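Local atomic coordinates of adenylation domain (Streptomyces sp., PDB entry 5N9X), a protein that belongs to the ANL superfamily of AMP-binding adenylation domains and holds ATP together with threonine in its pocket. Residues 257-262 against 284-289. Residues are numbered along the deposited sequence; the frame is centred on the assembly and turned at random.
Sequences TPTAFG and GGEKLT. With ATP (adenosine-5'-triphosphate), chain D; THR (threonine), chain C.
Segment 284-289, leading from strand 280-284 to helix 290-300 in this AMP-binding (ANL) fold, lies against the N-terminal turn of helix 258-271 and carries backbone that meets ATP on its other flank. Polar contacts centre on the carboxylate of Glu286. Its CG stands anti to the carbonyl carbon (chi1 -48°) and the chain runs extended beyond it, bringing OE1 to the first turn of the helix. There Glu286 OE1 accepts two hydrogen bonds from one residue: Thr259 N lies 3.1 Å from Glu286 OE1, nearly along the C-O axis, and Thr259 OG1 donates to the syn lone pair of Glu286 OE1 from 2.6 Å. Thr259 OG1 lies beside its own backbone N, so hydroxyl and amide serve the same oxygen. A carboxylate at this helix end would be favoured by the helix dipole; the Glu286 side chain also touches Lys515, whose NZ bonds the bound threonine. Thr257 is the N-cap; its OG1, in the crowded position between backbone N and carbonyl carbon, accepts from Ala260 N at 3.2 Å.

Apolar packing is built on the Pro258 ring, which is buried against two neighbours of the loop. Its CD rests on Glu286 CB at 3.7 Å, while the Pro258 and Leu288 side chains cross obliquely, with Pro258 CB and CG each 3.7 Å from Leu288 CD1. Alongside, Gly284 O receives a CA-H...O contact from Thr257 CA at 3.5 Å; Gly284 also shares backbone hydrogen bonding with Gln256 of the parallel neighbouring strand.

The ligand side is almost all main chain. Gly285, with a positive phi of 100° that suits glycine, lies close to both ligands, and Lys287 CA comes near the adenine at C2. While the Glu286 side chain is held by the helix, its backbone turns to the base, with Glu286 O 3.0 Å from ATP N1.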
loop_
_atom_site.group_PDB
_atom_site.type_symbol
_atom_site.label_atom_id
_atom_site.label_comp_id
_atom_site.label_asym_id
_atom_site.label_seq_id
_atom_site.Cartn_x
_atom_site.Cartn_y
_atom_site.Cartn_z
ATOM N N THR A 257 0.054 2.658 -7.452
ATOM C CA THR A 257 -0.253 3.929 -6.831
ATOM C C THR A 257 -0.489 4.925 -7.953
ATOM O O THR A 257 -0.080 4.688 -9.078
ATOM C CB THR A 257 0.845 4.399 -5.920
ATOM O OG1 THR A 257 2.019 4.576 -6.702
ATOM C CG2 THR A 257 1.079 3.369 -4.822
ATOM N N PRO A 258 -1.189 6.025 -7.656
ATOM C CA PRO A 258 -1.344 7.010 -8.729
ATOM C C PRO A 258 0.001 7.531 -9.259
ATOM O O PRO A 258 0.125 7.651 -10.475
ATOM C CB PRO A 258 -2.183 8.111 -8.068
ATOM C CG PRO A 258 -3.048 7.330 -7.071
ATOM C CD PRO A 258 -2.093 6.284 -6.522
ATOM N N THR A 259 0.981 7.778 -8.402
ATOM C CA THR A 259 2.312 8.202 -8.844
ATOM C C THR A 259 2.935 7.220 -9.834
ATOM O O THR A 259 3.464 7.618 -10.878
ATOM C CB THR A 259 3.269 8.364 -7.635
ATOM O OG1 THR A 259 2.725 9.338 -6.745
ATOM C CG2 THR A 259 4.679 8.786 -8.075
ATOM N N ALA A 260 2.859 5.934 -9.504
ATOM C CA ALA A 260 3.390 4.874 -10.349
ATOM C C ALA A 260 2.660 4.802 -11.695
ATOM O O ALA A 260 3.294 4.628 -12.742
ATOM C CB ALA A 260 3.303 3.532 -9.619
ATOM N N PHE A 261 1.334 4.926 -11.648
ATOM C CA PHE A 261 0.489 4.875 -12.833
ATOM C C PHE A 261 0.701 6.085 -13.771
ATOM O O PHE A 261 0.652 5.945 -14.981
ATOM C CB PHE A 261 -0.988 4.771 -12.414
ATOM C CG PHE A 261 -1.956 4.886 -13.554
ATOM C CD1 PHE A 261 -2.274 3.770 -14.327
ATOM C CD2 PHE A 261 -2.566 6.105 -13.847
ATOM C CE1 PHE A 261 -3.172 3.860 -15.392
ATOM C CE2 PHE A 261 -3.454 6.213 -14.906
ATOM C CZ PHE A 261 -3.758 5.075 -15.690
ATOM N N GLY A 262 0.921 7.273 -13.217
ATOM C CA GLY A 262 1.190 8.425 -14.056
ATOM C C GLY A 262 2.428 8.170 -14.906
ATOM O O GLY A 262 2.432 8.380 -16.114
ATOM N N GLY A 284 -4.355 2.464 -5.431
ATOM C CA GLY A 284 -4.440 2.614 -3.994
ATOM C C GLY A 284 -3.334 3.442 -3.389
ATOM O O GLY A 284 -2.257 3.571 -3.954
ATOM N N GLY A 285 -3.605 3.999 -2.218
ATOM C CA GLY A 285 -2.540 4.511 -1.383
ATOM C C GLY A 285 -2.342 6.008 -1.442
ATOM O O GLY A 285 -1.664 6.556 -0.585
ATOM N N GLU A 286 -2.895 6.664 -2.459
ATOM C CA GLU A 286 -2.749 8.109 -2.617
ATOM C C GLU A 286 -4.035 8.669 -3.136
ATOM O O GLU A 286 -4.871 7.918 -3.630
ATOM C CB GLU A 286 -1.623 8.476 -3.587
ATOM C CG GLU A 286 -0.337 7.752 -3.336
ATOM C CD GLU A 286 0.828 8.337 -4.100
ATOM O OE1 GLU A 286 0.745 8.466 -5.345
ATOM O OE2 GLU A 286 1.839 8.653 -3.439
ATOM N N LYS A 287 -4.171 9.990 -3.048
ATOM C CA LYS A 287 -5.317 10.700 -3.604
ATOM C C LYS A 287 -5.248 10.670 -5.125
ATOM O O LYS A 287 -4.292 11.168 -5.706
ATOM C CB LYS A 287 -5.347 12.136 -3.087
ATOM C CG LYS A 287 -6.551 12.958 -3.507
ATOM C CD LYS A 287 -6.254 14.454 -3.362
ATOM C CE LYS A 287 -7.447 15.321 -3.769
ATOM N NZ LYS A 287 -8.030 16.048 -2.592
ATOM N N LEU A 288 -6.240 10.076 -5.775
ATOM C CA LEU A 288 -6.218 9.974 -7.234
ATOM C C LEU A 288 -6.985 11.151 -7.868
ATOM O O LEU A 288 -8.195 11.277 -7.678
ATOM C CB LEU A 288 -6.797 8.618 -7.673
ATOM C CG LEU A 288 -6.849 8.232 -9.160
ATOM C CD1 LEU A 288 -5.459 7.967 -9.760
ATOM C CD2 LEU A 288 -7.779 7.033 -9.411
ATOM N N THR A 289 -6.273 12.035 -8.573
ATOM C CA THR A 289 -6.907 13.174 -9.240
ATOM C C THR A 289 -7.283 12.793 -10.662
ATOM O O THR A 289 -6.535 12.087 -11.345
ATOM C CB THR A 289 -6.010 14.427 -9.299
ATOM O OG1 THR A 289 -4.786 14.104 -9.965
ATOM C CG2 THR A 289 -5.713 14.968 -7.909
HETATM P PG ATP D . 0.204 5.399 8.713
HETATM O O1G ATP D . -0.908 6.394 9.028
HETATM O O2G ATP D . 1.406 5.522 9.598
HETATM O O3G ATP D . -0.241 3.949 8.647
HETATM P PB ATP D . 0.171 5.544 5.791
HETATM O O1B ATP D . -0.997 6.535 5.764
HETATM O O2B ATP D . 1.124 5.478 4.641
HETATM O O3B ATP D . 0.847 5.826 7.248
HETATM P PA ATP D . -0.938 3.136 4.977
HETATM O O1A ATP D . -1.993 2.293 5.654
HETATM O O2A ATP D . 0.104 2.433 4.114
HETATM O O3A ATP D . -0.248 4.030 6.103
HETATM O "O5'" ATP D . -1.567 4.378 4.119
HETATM C "C5'" ATP D . -2.952 4.721 4.064
HETATM C "C4'" ATP D . -3.114 6.223 3.820
HETATM O "O4'" ATP D . -3.020 6.535 2.438
HETATM C "C3'" ATP D . -4.413 6.816 4.334
HETATM O "O3'" ATP D . -4.096 7.542 5.517
HETATM C "C2'" ATP D . -4.890 7.761 3.261
HETATM O "O2'" ATP D . -4.591 9.092 3.672
HETATM C "C1'" ATP D . -4.052 7.448 2.040
HETATM N N9 ATP D . -4.865 6.807 0.959
HETATM C C8 ATP D . -4.924 5.480 0.707
HETATM N N7 ATP D . -5.733 5.186 -0.337
HETATM C C5 ATP D . -6.211 6.357 -0.792
HETATM C C6 ATP D . -7.122 6.757 -1.888
HETATM N N6 ATP D . -7.671 5.823 -2.689
HETATM N N1 ATP D . -7.385 8.070 -2.046
HETATM C C2 ATP D . -6.845 8.981 -1.210
HETATM N N3 ATP D . -5.995 8.708 -0.196
HETATM C C4 ATP D . -5.644 7.425 0.066
HETATM N N THR C . -3.024 -0.115 2.055
HETATM C CA THR C . -2.233 0.684 1.108
HETATM C C THR C . -1.821 1.932 1.837
HETATM O O THR C . -1.005 2.787 1.440
HETATM C CB THR C . -3.021 1.082 -0.162
HETATM O OG1 THR C . -4.304 1.630 0.206
HETATM C CG2 THR C . -3.204 -0.126 -1.073
HETATM O OXT THR C . -2.416 2.050 2.900
#